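Local structure of Ser-thr phosphatase MSPP (2JFR) at residues N20-L26 / N225-V229; A73-F78 / L160-I166; L26-L31 / L53-F57. The protein probably removes phosphate groups from serine and threonine residues of other proteins, as a metal-dependent phosphatase of the PPM (PP2C) family with manganese and magnesium at its active site. All blocks are in the same frame, centred on the assembly; numbering follows the deposited sequence. Where two conformers were deposited one is given.

Contact 1 (N20-L26 / N225-V229); sequences NNQDACL and NTTVV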
ATOM      1  N   ASN A  20      -1.458 -16.716  -8.359  1.00 15.71           N
ATOM      2  CA  ASN A  20      -1.508 -16.577  -6.937  1.00 15.21           C
ATOM      3  C   ASN A  20      -1.937 -15.126  -6.637  1.00 14.81           C
ATOM      4  O   ASN A  20      -1.643 -14.231  -7.415  1.00 15.67           O
ATOM      5  CB  ASN A  20      -0.191 -16.852  -6.234  1.00 16.29           C
ATOM      6  CG  ASN A  20       0.182 -18.293  -6.243  1.00 18.05           C
ATOM      7  OD1 ASN A  20       0.801 -18.783  -7.156  1.00 21.00           O
ATOM      8  ND2 ASN A  20      -0.215 -19.024  -5.246  1.00 21.62           N
ATOM      9  N   ASN A  21      -2.535 -14.958  -5.469  1.00 15.22           N
ATOM     10  CA  ASN A  21      -2.717 -13.619  -4.893  1.00 14.46           C
ATOM     11  C   ASN A  21      -1.554 -13.421  -3.931  1.00 14.35           C
ATOM     12  O   ASN A  21      -1.509 -13.964  -2.837  1.00 16.34           O
ATOM     13  CB  ASN A  21      -4.045 -13.477  -4.208  1.00 14.96           C
ATOM     14  CG  ASN A  21      -4.272 -12.028  -3.861  1.00 15.62           C
ATOM     15  OD1 ASN A  21      -3.384 -11.195  -3.929  1.00 15.77           O
ATOM     16  ND2 ASN A  21      -5.523 -11.717  -3.522  1.00 19.81           N
ATOM     17  N   GLN A  22      -0.557 -12.662  -4.386  1.00 13.99           N
ATOM     18  CA  GLN A  22       0.619 -12.389  -3.580  1.00 13.74           C
ATOM     19  C   GLN A  22       0.507 -11.046  -2.866  1.00 13.92           C
ATOM     20  O   GLN A  22       1.496 -10.606  -2.248  1.00 14.24           O
ATOM     21  CB  GLN A  22       1.899 -12.449  -4.393  1.00 14.76           C
ATOM     22  CG  GLN A  22       2.037 -13.777  -5.120  1.00 15.24           C
ATOM     23  CD  GLN A  22       3.396 -13.910  -5.793  1.00 16.68           C
ATOM     24  OE1 GLN A  22       3.912 -12.941  -6.360  1.00 17.87           O
ATOM     25  NE2 GLN A  22       3.966 -15.073  -5.730  1.00 19.24           N
ATOM     26  N   ASP A  23      -0.637 -10.401  -2.909  1.00 13.99           N
ATOM     27  CA  ASP A  23      -0.866  -9.220  -2.080  1.00 14.13           C
ATOM     28  C   ASP A  23      -1.363  -9.676  -0.708  1.00 14.39           C
ATOM     29  O   ASP A  23      -1.879 -10.791  -0.525  1.00 16.30           O
ATOM     30  CB  ASP A  23      -1.987  -8.364  -2.689  1.00 14.06           C
ATOM     31  CG  ASP A  23      -1.708  -7.535  -3.919  1.00 13.97           C
ATOM     32  OD1 ASP A  23      -0.563  -7.508  -4.429  1.00 14.39           O
ATOM     33  OD2 ASP A  23      -2.701  -6.891  -4.381  1.00 14.19           O
ATOM     34  N   ALA A  24      -1.220  -8.794   0.260  1.00 14.79           N
ATOM     35  CA  ALA A  24      -1.729  -8.987   1.610  1.00 15.18           C
ATOM     36  C   ALA A  24      -2.151  -7.621   2.130  1.00 14.12           C
ATOM     37  O   ALA A  24      -1.621  -6.600   1.717  1.00 14.24           O
ATOM     38  CB  ALA A  24      -0.711  -9.642   2.499  1.00 18.47           C
ATOM     39  N   CYS A  25      -3.055  -7.606   3.097  1.00 15.11           N
ATOM     40  CA  CYS A  25      -3.454  -6.354   3.736  1.00 14.89           C
ATOM     41  C   CYS A  25      -3.725  -6.550   5.218  1.00 14.97           C
ATOM     42  O   CYS A  25      -3.873  -7.684   5.689  1.00 17.69           O
ATOM     43  CB  CYS A  25      -4.610  -5.704   3.057  1.00 16.90           C
ATOM     44  SG  CYS A  25      -6.124  -6.548   3.091  1.00 21.46           S
ATOM     45  N   LEU A  26      -3.743  -5.445   5.930  1.00 15.22           N
ATOM     46  CA  LEU A  26      -3.882  -5.397   7.370  1.00 15.99           C
ATOM     47  C   LEU A  26      -4.747  -4.185   7.705  1.00 16.06           C
ATOM     48  O   LEU A  26      -4.518  -3.101   7.194  1.00 16.06           O
ATOM     49  CB  LEU A  26      -2.482  -5.229   7.969  1.00 18.20           C
ATOM     50  CG  LEU A  26      -2.332  -5.029   9.466  1.00 20.34           C
ATOM     51  CD1 LEU A  26      -2.843  -6.268  10.193  1.00 28.75           C
ATOM     52  CD2 LEU A  26      -0.863  -4.798   9.812  1.00 23.49           C
ATOM     53  N   ASN A 225      -3.108  -8.852  -9.241  1.00 14.32           N
ATOM     54  CA  ASN A 225      -3.805  -8.778  -7.974  1.00 14.22           C
ATOM     55  C   ASN A 225      -4.092  -7.321  -7.612  1.00 14.03           C
ATOM     56  O   ASN A 225      -3.226  -6.475  -7.845  1.00 14.27           O
ATOM     57  CB  ASN A 225      -2.899  -9.354  -6.884  1.00 14.29           C
ATOM     58  CG  ASN A 225      -2.285 -10.704  -7.148  1.00 13.86           C
ATOM     59  OD1 ASN A 225      -1.165 -10.957  -6.694  1.00 14.29           O
ATOM     60  ND2 ASN A 225      -2.960 -11.609  -7.825  1.00 14.30           N
ATOM     61  N   THR A 226      -5.265  -7.061  -7.066  1.00 13.90           N
ATOM     62  CA  THR A 226      -5.606  -5.726  -6.567  1.00 14.28           C
ATOM     63  C   THR A 226      -6.060  -5.833  -5.142  1.00 13.85           C
ATOM     64  O   THR A 226      -6.954  -6.628  -4.837  1.00 15.19           O
ATOM     65  CB  THR A 226      -6.721  -5.084  -7.457  1.00 15.61           C
ATOM     66  OG1 THR A 226      -6.217  -4.938  -8.780  1.00 17.34           O
ATOM     67  CG2 THR A 226      -7.096  -3.711  -6.930  1.00 16.75           C
ATOM     68  N   THR A 227      -5.499  -5.018  -4.286  1.00 13.74           N
ATOM     69  CA  THR A 227      -5.836  -4.983  -2.860  1.00 14.16           C
ATOM     70  C   THR A 227      -5.963  -3.550  -2.446  1.00 14.19           C
ATOM     71  O   THR A 227      -5.114  -2.731  -2.780  1.00 15.73           O
ATOM     72  CB  THR A 227      -4.752  -5.715  -2.075  1.00 14.86           C
ATOM     73  OG1 THR A 227      -4.676  -7.045  -2.572  1.00 15.64           O
ATOM     74  CG2 THR A 227      -5.037  -5.766  -0.577  1.00 17.57           C
ATOM     75  N   VAL A 228      -7.007  -3.250  -1.694  1.00 14.14           N
ATOM     76  CA  VAL A 228      -7.334  -1.900  -1.278  1.00 14.45           C
ATOM     77  C   VAL A 228      -7.731  -1.887   0.194  1.00 14.47           C
ATOM     78  O   VAL A 228      -8.417  -2.782   0.696  1.00 15.05           O
ATOM     79  CB  VAL A 228      -8.427  -1.301  -2.168  1.00 14.90           C
ATOM     80  CG1 VAL A 228      -7.932  -1.070  -3.569  1.00 15.52           C
ATOM     81  CG2 VAL A 228      -9.704  -2.144  -2.176  1.00 16.70           C
ATOM     82  N   VAL A 229      -7.315  -0.811   0.863  1.00 14.28           N
ATOM     83  CA  VAL A 229      -7.692  -0.525   2.240  1.00 14.27           C
ATOM     84  C   VAL A 229      -8.174   0.920   2.248  1.00 14.65           C
ATOM     85  O   VAL A 229      -7.446   1.832   1.840  1.00 15.21           O
ATOM     86  CB  VAL A 229      -6.520  -0.695   3.186  1.00 15.03           C
ATOM     87  CG1 VAL A 229      -6.925  -0.323   4.616  1.00 16.34           C
ATOM     88  CG2 VAL A 229      -5.976  -2.112   3.129  1.00 15.76           C
TER
HETATM   89  O   HOH W   1      -0.592  -6.246  -6.945  1.00 14.25           O
HETATM   90  O   HOH W   2       0.930  -9.456  -5.647  1.00 14.25           O
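N225 reaches across from just before strand 226-233 to the loop N20-Q22 and to D23, where each side-chain atom finds a partner. Its CG lies anti to the carbonyl carbon (chi1 -50°), turning the amide toward this loop. CB meets two oxygens, N21 OD1 and D23 OD2, each 3.5 Å away. CG lies 3.4 Å from N21 OD1, the two amide planes turned 39° apart. At the tip, ND2 gives a hydrogen bond of 3.0 Å to N20 O, which lies nearly in the amide plane of N225. OD1 accepts from Q22 N at 2.9 Å, the donor standing well above the carbonyl plane. With both ends of the amide engaged, its rotation is fixed. N21 OD1 accepts from D23 N in an Asx turn that shapes the loop entering the strand. D23 then divides its carboxylate. OD2 takes the hydroxyl of T227 on its anti lone pair, OG1 to OD2 being 2.7 Å, and also bonds S185 OG; OD1 receives two waters, one shared with N225 OD1 and the other with N225 O. Farther along, C25 CB touches T227 CG2 and V229 CG2. The two strands run nearly parallel, 10° apart, but belong to different sheets. Such face-to-face packing of sheets is the central beta sandwich of the PP2C fold, and here its polar end adjoins the metal ligands D36 and D224.

Contact 2 (A73-F78 / L160-I166); sequences ANLRVF and LGIGPHI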
ATOM      1  N   ALA A  73      10.316  -6.576   9.986  1.00 16.29           N
ATOM      2  CA  ALA A  73       9.649  -7.260   8.891  1.00 16.11           C
ATOM      3  C   ALA A  73      10.643  -7.533   7.757  1.00 15.75           C
ATOM      4  O   ALA A  73      10.697  -8.625   7.203  1.00 16.52           O
ATOM      5  CB  ALA A  73       8.454  -6.469   8.385  1.00 16.71           C
ATOM      6  N   ASN A  74      11.442  -6.509   7.414  1.00 15.41           N
ATOM      7  CA  ASN A  74      12.471  -6.695   6.392  1.00 15.62           C
ATOM      8  C   ASN A  74      13.412  -7.842   6.753  1.00 15.97           C
ATOM      9  O   ASN A  74      13.696  -8.693   5.922  1.00 16.74           O
ATOM     10  CB  ASN A  74      13.242  -5.385   6.221  1.00 15.52           C
ATOM     11  CG  ASN A  74      14.295  -5.546   5.181  1.00 16.15           C
ATOM     12  OD1 ASN A  74      13.988  -5.726   4.013  1.00 16.43           O
ATOM     13  ND2 ASN A  74      15.557  -5.525   5.605  1.00 17.33           N
ATOM     14  N   LEU A  75      13.917  -7.804   7.965  1.00 17.14           N
ATOM     15  CA  LEU A  75      14.917  -8.793   8.359  0.58 18.45           C
ATOM     16  C   LEU A  75      14.296 -10.185   8.363  1.00 18.14           C
ATOM     17  O   LEU A  75      14.944 -11.133   7.927  1.00 19.88           O
ATOM     18  CB  LEU A  75      15.519  -8.421   9.709  0.58 19.37           C
ATOM     19  CG  LEU A  75      16.667  -9.334  10.141  0.58 28.34           C
ATOM     20  CD1 LEU A  75      17.820  -9.233   9.154  0.58 38.46           C
ATOM     21  CD2 LEU A  75      17.110  -8.945  11.539  0.58 36.68           C
ATOM     22  N   ARG A  76      13.102 -10.320   8.859  1.00 18.48           N
ATOM     23  CA  ARG A  76      12.484 -11.646   8.941  0.63 19.02           C
ATOM     24  C   ARG A  76      12.222 -12.199   7.572  1.00 18.43           C
ATOM     25  O   ARG A  76      12.511 -13.367   7.314  1.00 20.09           O
ATOM     26  CB  ARG A  76      11.188 -11.611   9.776  0.63 19.47           C
ATOM     27  CG  ARG A  76      10.662 -12.971  10.100  0.63 23.44           C
ATOM     28  CD  ARG A  76      11.569 -13.725  11.083  0.63 35.04           C
ATOM     29  NE  ARG A  76      11.633 -15.167  10.924  0.63 43.70           N
ATOM     30  CZ  ARG A  76      12.692 -15.955  10.762  0.63 46.88           C
ATOM     31  NH1 ARG A  76      13.938 -15.503  10.707  0.63 41.56           N
ATOM     32  NH2 ARG A  76      12.499 -17.267  10.653  0.63 48.71           N
ATOM     33  N   VAL A  77      11.705 -11.390   6.638  1.00 17.10           N
ATOM     34  CA  VAL A  77      11.512 -11.864   5.276  1.00 16.68           C
ATOM     35  C   VAL A  77      12.818 -12.238   4.635  1.00 16.70           C
ATOM     36  O   VAL A  77      12.924 -13.263   3.972  1.00 18.17           O
ATOM     37  CB  VAL A  77      10.703 -10.871   4.464  1.00 16.73           C
ATOM     38  CG1 VAL A  77      10.586 -11.342   3.014  1.00 16.93           C
ATOM     39  CG2 VAL A  77       9.302 -10.650   5.049  1.00 17.59           C
ATOM     40  N   PHE A  78      13.832 -11.392   4.820  1.00 17.43           N
ATOM     41  CA  PHE A  78      15.144 -11.699   4.210  1.00 17.93           C
ATOM     42  C   PHE A  78      15.761 -12.966   4.821  1.00 18.99           C
ATOM     43  O   PHE A  78      16.334 -13.783   4.046  1.00 20.15           O
ATOM     44  CB  PHE A  78      16.072 -10.513   4.378  1.00 18.64           C
ATOM     45  CG  PHE A  78      17.435 -10.785   3.797  1.00 19.63           C
ATOM     46  CD1 PHE A  78      17.591 -11.046   2.439  1.00 21.76           C
ATOM     47  CD2 PHE A  78      18.536 -10.763   4.588  1.00 22.63           C
ATOM     48  CE1 PHE A  78      18.831 -11.324   1.898  1.00 23.48           C
ATOM     49  CE2 PHE A  78      19.811 -11.028   4.086  1.00 25.80           C
ATOM     50  CZ  PHE A  78      19.925 -11.281   2.707  1.00 26.26           C
ATOM     51  N   LEU A 160      11.093  -4.711   0.326  1.00 14.88           N
ATOM     52  CA  LEU A 160      11.288  -5.338   1.597  1.00 15.33           C
ATOM     53  C   LEU A 160      11.575  -6.806   1.426  1.00 15.37           C
ATOM     54  O   LEU A 160      10.975  -7.512   0.627  1.00 15.84           O
ATOM     55  CB  LEU A 160      10.042  -5.044   2.438  1.00 16.32           C
ATOM     56  CG  LEU A 160      10.083  -5.464   3.893  1.00 15.84           C
ATOM     57  CD1 LEU A 160       9.269  -4.558   4.777  1.00 18.74           C
ATOM     58  CD2 LEU A 160       9.628  -6.924   4.043  1.00 17.43           C
ATOM     59  N   GLY A 161      12.536  -7.278   2.234  1.00 15.86           N
ATOM     60  CA  GLY A 161      12.842  -8.663   2.302  1.00 17.04           C
ATOM     61  C   GLY A 161      13.924  -9.173   1.381  1.00 16.82           C
ATOM     62  O   GLY A 161      14.189 -10.372   1.372  1.00 18.75           O
ATOM     63  N   ILE A 162      14.604  -8.260   0.636  1.00 17.56           N
ATOM     64  CA  ILE A 162      15.613  -8.653  -0.365  1.00 18.49           C
ATOM     65  C   ILE A 162      17.008  -8.466   0.140  1.00 19.64           C
ATOM     66  O   ILE A 162      17.960  -8.935  -0.553  1.00 21.87           O
ATOM     67  CB  ILE A 162      15.381  -7.953  -1.722  1.00 18.60           C
ATOM     68  CG1 ILE A 162      15.664  -6.447  -1.673  1.00 18.48           C
ATOM     69  CG2 ILE A 162      14.005  -8.279  -2.253  1.00 20.58           C
ATOM     70  CD1 ILE A 162      15.777  -5.819  -3.018  1.00 21.69           C
ATOM     71  N   GLY A 163      17.204  -7.827   1.245  1.00 18.34           N
ATOM     72  CA  GLY A 163      18.549  -7.646   1.811  1.00 19.72           C
ATOM     73  C   GLY A 163      18.353  -7.151   3.221  1.00 19.34           C
ATOM     74  O   GLY A 163      17.242  -6.876   3.653  1.00 19.76           O
ATOM     75  N   PRO A 164      19.416  -7.098   3.972  1.00 20.97           N
ATOM     76  CA  PRO A 164      19.349  -6.810   5.395  1.00 22.52           C
ATOM     77  C   PRO A 164      19.067  -5.352   5.727  1.00 23.19           C
ATOM     78  O   PRO A 164      18.706  -5.072   6.899  1.00 27.58           O
ATOM     79  CB  PRO A 164      20.699  -7.263   5.964  1.00 27.81           C
ATOM     80  CG  PRO A 164      21.573  -7.019   4.805  1.00 30.76           C
ATOM     81  CD  PRO A 164      20.819  -7.471   3.569  1.00 24.42           C
ATOM     82  N   HIS A 165      19.198  -4.445   4.808  1.00 22.19           N
ATOM     83  CA  HIS A 165      18.902  -3.059   5.089  0.57 23.77           C
ATOM     84  C   HIS A 165      17.911  -2.473   4.088  1.00 22.12           C
ATOM     85  O   HIS A 165      17.909  -2.688   2.867  1.00 26.68           O
ATOM     86  CB  HIS A 165      20.227  -2.309   5.021  0.57 27.33           C
ATOM     87  CG  HIS A 165      21.221  -2.860   5.991  0.57 32.86           C
ATOM     88  ND1 HIS A 165      22.252  -3.661   5.620  0.57 37.18           N
ATOM     89  CD2 HIS A 165      21.330  -2.724   7.336  0.57 38.75           C
ATOM     90  CE1 HIS A 165      22.982  -4.020   6.657  0.57 39.92           C
ATOM     91  NE2 HIS A 165      22.432  -3.443   7.702  0.57 43.80           N
ATOM     92  N   ILE A 166      17.027  -1.663   4.716  1.00 21.43           N
ATOM     93  CA  ILE A 166      16.097  -0.900   3.893  0.59 19.74           C
ATOM     94  C   ILE A 166      15.951   0.486   4.490  1.00 23.77           C
ATOM     95  O   ILE A 166      16.126   0.724   5.706  1.00 28.00           O
ATOM     96  CB  ILE A 166      14.644  -1.406   3.785  0.59 18.09           C
ATOM     97  CG1 ILE A 166      14.082  -1.711   5.172  0.59 18.50           C
ATOM     98  CG2 ILE A 166      14.587  -2.637   2.942  0.59 17.78           C
ATOM     99  CD1 ILE A 166      12.611  -1.932   5.184  0.59 23.17           C
TER
HETATM  100  O   HOH W   3      15.069  -5.469   1.479  1.00 16.72           O
HETATM  101  O   HOH W   4      16.009  -4.532   8.270  1.00 24.67           O
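N74, F78 and L160 bury the most surface where helix 63-81 meets the loop L160-I166. N74 supplies the polar centre of the contact. Its CG stands anti to the backbone N (chi1 -180°), which carries the amide off the helix and into the curve of the loop. OD1 accepts from G161 N at 2.8 Å in a nearly straight bond, 170° at the hydrogen, although the donor is tilted 27° from the carbonyl plane. ND2 gives to G163 O, which it meets in that carbonyl's plane. One side chain thus satisfies a backbone donor and a backbone acceptor two residues apart. Two waters extend the grip: one accepts from I162 N and probably donates to N74 OD1, the other accepts from N74 ND2 and lies near P164 O.

One helical turn on, the F78 ring lies against the loop backbone. G163 CA sits over one face, 3.7 Å from the centroid, as a CH-pi contact, and P164 CD lies over the same face nearer the rim. G161 O meets the ring at its edge and also takes a CA-H...O contact from F78. L160 closes the inner side: its CD2 rests on N74 CA and A73 O. L160 CD2 also touches V77 CG2 at 3.9 Å, the two side chains crossing at about a right angle. G161, with no side chain, lets its backbone lie directly on V77, CA to CG1 being 3.6 Å. L160 also touches A49 of helix 42-59 and L92 of strand 89-96. The arrangement is a loop moulded round a helical asparagine, tying the segment before strand 169-172 to the helical layer over one sheet of the PP2C fold.

Contact 3 (L26-L31 / L53-F57); sequences LADGIL and LSAGF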
ATOM      1  N   LEU A  26      -3.743  -5.445   5.930  1.00 15.22           N
ATOM      2  CA  LEU A  26      -3.882  -5.397   7.370  1.00 15.99           C
ATOM      3  C   LEU A  26      -4.747  -4.185   7.705  1.00 16.06           C
ATOM      4  O   LEU A  26      -4.518  -3.101   7.194  1.00 16.06           O
ATOM      5  CB  LEU A  26      -2.482  -5.229   7.969  1.00 18.20           C
ATOM      6  CG  LEU A  26      -2.332  -5.029   9.466  1.00 20.34           C
ATOM      7  CD1 LEU A  26      -2.843  -6.268  10.193  1.00 28.75           C
ATOM      8  CD2 LEU A  26      -0.863  -4.798   9.812  1.00 23.49           C
ATOM      9  N   ALA A  27      -5.684  -4.377   8.650  1.00 18.35           N
ATOM     10  CA  ALA A  27      -6.510  -3.242   9.139  1.00 20.63           C
ATOM     11  C   ALA A  27      -6.724  -3.604  10.607  1.00 24.91           C
ATOM     12  O   ALA A  27      -7.452  -4.550  10.937  1.00 30.87           O
ATOM     13  CB  ALA A  27      -7.782  -3.044   8.346  1.00 24.08           C
ATOM     14  N   ASP A  28      -6.108  -2.894  11.523  1.00 27.94           N
ATOM     15  CA  ASP A  28      -6.176  -3.260  12.921  0.82 32.23           C
ATOM     16  C   ASP A  28      -5.858  -2.109  13.819  1.00 32.02           C
ATOM     17  O   ASP A  28      -4.721  -1.598  13.908  1.00 29.13           O
ATOM     18  CB  ASP A  28      -5.170  -4.336  13.222  0.82 36.62           C
ATOM     19  CG  ASP A  28      -5.197  -4.755  14.685  0.82 40.26           C
ATOM     20  OD1 ASP A  28      -6.169  -4.393  15.375  0.82 47.85           O
ATOM     21  OD2 ASP A  28      -4.242  -5.407  15.162  0.82 52.55           O
ATOM     22  N   GLY A  29      -6.895  -1.634  14.482  1.00 38.64           N
ATOM     23  CA  GLY A  29      -6.769  -0.468  15.346  1.00 36.28           C
ATOM     24  C   GLY A  29      -6.528   0.778  14.515  1.00 30.28           C
ATOM     25  O   GLY A  29      -7.296   1.239  13.681  1.00 38.04           O
ATOM     26  N   ILE A  30      -5.380   1.407  14.718  1.00 22.64           N
ATOM     27  CA  ILE A  30      -4.973   2.593  13.932  0.77 18.17           C
ATOM     28  C   ILE A  30      -3.961   2.214  12.849  1.00 16.05           C
ATOM     29  O   ILE A  30      -3.504   3.131  12.164  1.00 15.72           O
ATOM     30  CB  ILE A  30      -4.403   3.696  14.849  0.77 17.57           C
ATOM     31  CG1 ILE A  30      -3.077   3.314  15.509  0.77 18.07           C
ATOM     32  CG2 ILE A  30      -5.471   4.067  15.849  0.77 21.03           C
ATOM     33  CD1 ILE A  30      -2.387   4.539  16.087  0.77 17.76           C
ATOM     34  N   LEU A  31      -3.629   0.935  12.712  1.00 16.46           N
ATOM     35  CA  LEU A  31      -2.626   0.496  11.735  1.00 15.32           C
ATOM     36  C   LEU A  31      -3.292  -0.160  10.528  1.00 14.75           C
ATOM     37  O   LEU A  31      -4.111  -1.082  10.659  1.00 16.31           O
ATOM     38  CB  LEU A  31      -1.677  -0.525  12.384  1.00 17.00           C
ATOM     39  CG  LEU A  31      -0.566  -1.027  11.486  1.00 17.10           C
ATOM     40  CD1 LEU A  31       0.405   0.085  11.116  1.00 19.65           C
ATOM     41  CD2 LEU A  31       0.184  -2.187  12.149  1.00 21.87           C
ATOM     42  N   LEU A  53       4.979  -6.979  11.052  1.00 15.58           N
ATOM     43  CA  LEU A  53       4.627  -5.587  11.241  1.00 15.48           C
ATOM     44  C   LEU A  53       3.604  -5.450  12.348  1.00 15.52           C
ATOM     45  O   LEU A  53       3.739  -4.618  13.260  1.00 16.64           O
ATOM     46  CB  LEU A  53       4.039  -5.004   9.961  1.00 15.89           C
ATOM     47  CG  LEU A  53       3.607  -3.566  10.049  1.00 17.54           C
ATOM     48  CD1 LEU A  53       4.803  -2.616  10.171  1.00 26.66           C
ATOM     49  CD2 LEU A  53       2.825  -3.202   8.840  1.00 18.34           C
ATOM     50  N   SER A  54       2.545  -6.249  12.287  1.00 15.79           N
ATOM     51  CA  SER A  54       1.470  -6.201  13.259  0.77 16.24           C
ATOM     52  C   SER A  54       2.000  -6.446  14.672  1.00 16.89           C
ATOM     53  O   SER A  54       1.693  -5.743  15.615  1.00 17.69           O
ATOM     54  CB  SER A  54       0.412  -7.209  12.894  0.77 18.79           C
ATOM     55  OG  SER A  54      -0.657  -7.126  13.817  0.77 23.14           O
ATOM     56  N   ALA A  55       2.827  -7.514  14.805  1.00 16.77           N
ATOM     57  CA  ALA A  55       3.355  -7.821  16.140  1.00 17.98           C
ATOM     58  C   ALA A  55       4.258  -6.755  16.639  1.00 17.05           C
ATOM     59  O   ALA A  55       4.213  -6.410  17.829  1.00 18.20           O
ATOM     60  CB  ALA A  55       4.061  -9.159  16.005  1.00 19.96           C
ATOM     61  N   GLY A  56       5.108  -6.202  15.793  1.00 16.69           N
ATOM     62  CA  GLY A  56       6.038  -5.203  16.231  1.00 17.50           C
ATOM     63  C   GLY A  56       5.325  -3.910  16.611  1.00 16.50           C
ATOM     64  O   GLY A  56       5.713  -3.267  17.603  1.00 18.10           O
ATOM     65  N   PHE A  57       4.325  -3.523  15.857  1.00 15.94           N
ATOM     66  CA  PHE A  57       3.597  -2.295  16.192  1.00 16.42           C
ATOM     67  C   PHE A  57       2.828  -2.472  17.500  1.00 16.46           C
ATOM     68  O   PHE A  57       2.812  -1.583  18.323  1.00 17.99           O
ATOM     69  CB  PHE A  57       2.671  -1.924  15.044  1.00 17.82           C
ATOM     70  CG  PHE A  57       2.011  -0.581  15.271  1.00 17.04           C
ATOM     71  CD1 PHE A  57       2.769   0.571  15.128  1.00 18.99           C
ATOM     72  CD2 PHE A  57       0.677  -0.488  15.607  1.00 18.39           C
ATOM     73  CE1 PHE A  57       2.141   1.821  15.325  1.00 20.93           C
ATOM     74  CE2 PHE A  57       0.047   0.753  15.798  1.00 19.52           C
ATOM     75  CZ  PHE A  57       0.803   1.908  15.646  1.00 18.91           C
TER
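L31 and F57 both carry CG anti to the backbone N, with chi1 of -178° and -174°, and these extended first torsions send the two side chains past each other in opposite directions. L31 CD2 does most of the touching: it lies 3.8 Å from F57 CB and also meets F57 CG and F57 CD2, approaching the ring obliquely, while L31 CB faces the CD2-CE2 side. The same methyl continues to L53 CG at 4.2 Å, so that a single leucine branch fits between residues one helical turn apart. I30 comes from the turn and crosses F57 at about a right angle. In the conformer described, I30 CG1 meets the ring edge at F57 CE2, 4.0 Å away. L26 completes the patch from the strand, its CD2 lying 4.1 Å from both L53 CD2 and S54 CB.

D28 to L31 form a type II' beta turn, with glycine, G29, in the second position, where this turn needs a positive phi. The hairpin joins strands 23-28 and 31-38, and helix 42-59 runs roughly along it, its segment 53-57 inclined 28° to strand 26-28. L53 and F57 also pack on L66 of helix 63-81, and F98 flanks both I30 and F57. No hydrogen bond spans the two segments, so hydrocarbon packing carries the helix on this hairpin, while the turn closes on itself through the D28-L31 backbone pair and I30 bonds to V97.

Contacts 1 and 3 share L26 and strand 23-28 but use different faces of it: one looks to the opposing sheet, the other to helix 42-59. Contacts 2 and 3 involve the successive helices 63-81 and 42-59 on the same side of the fold, and the two contacts come within about 4 Å at their nearest atoms without touching. None of the three is wholly core. Contact 1, closest to the chain centre and to the metals, is dense in polar groups and ordered water. Contact 2, whose centre lies about 17 Å from the chain centre, joins a buried asparagine to loop backbone under a more exposed aromatic rim, whereas contact 3, also away from the metals, relies on aliphatic and aromatic packing.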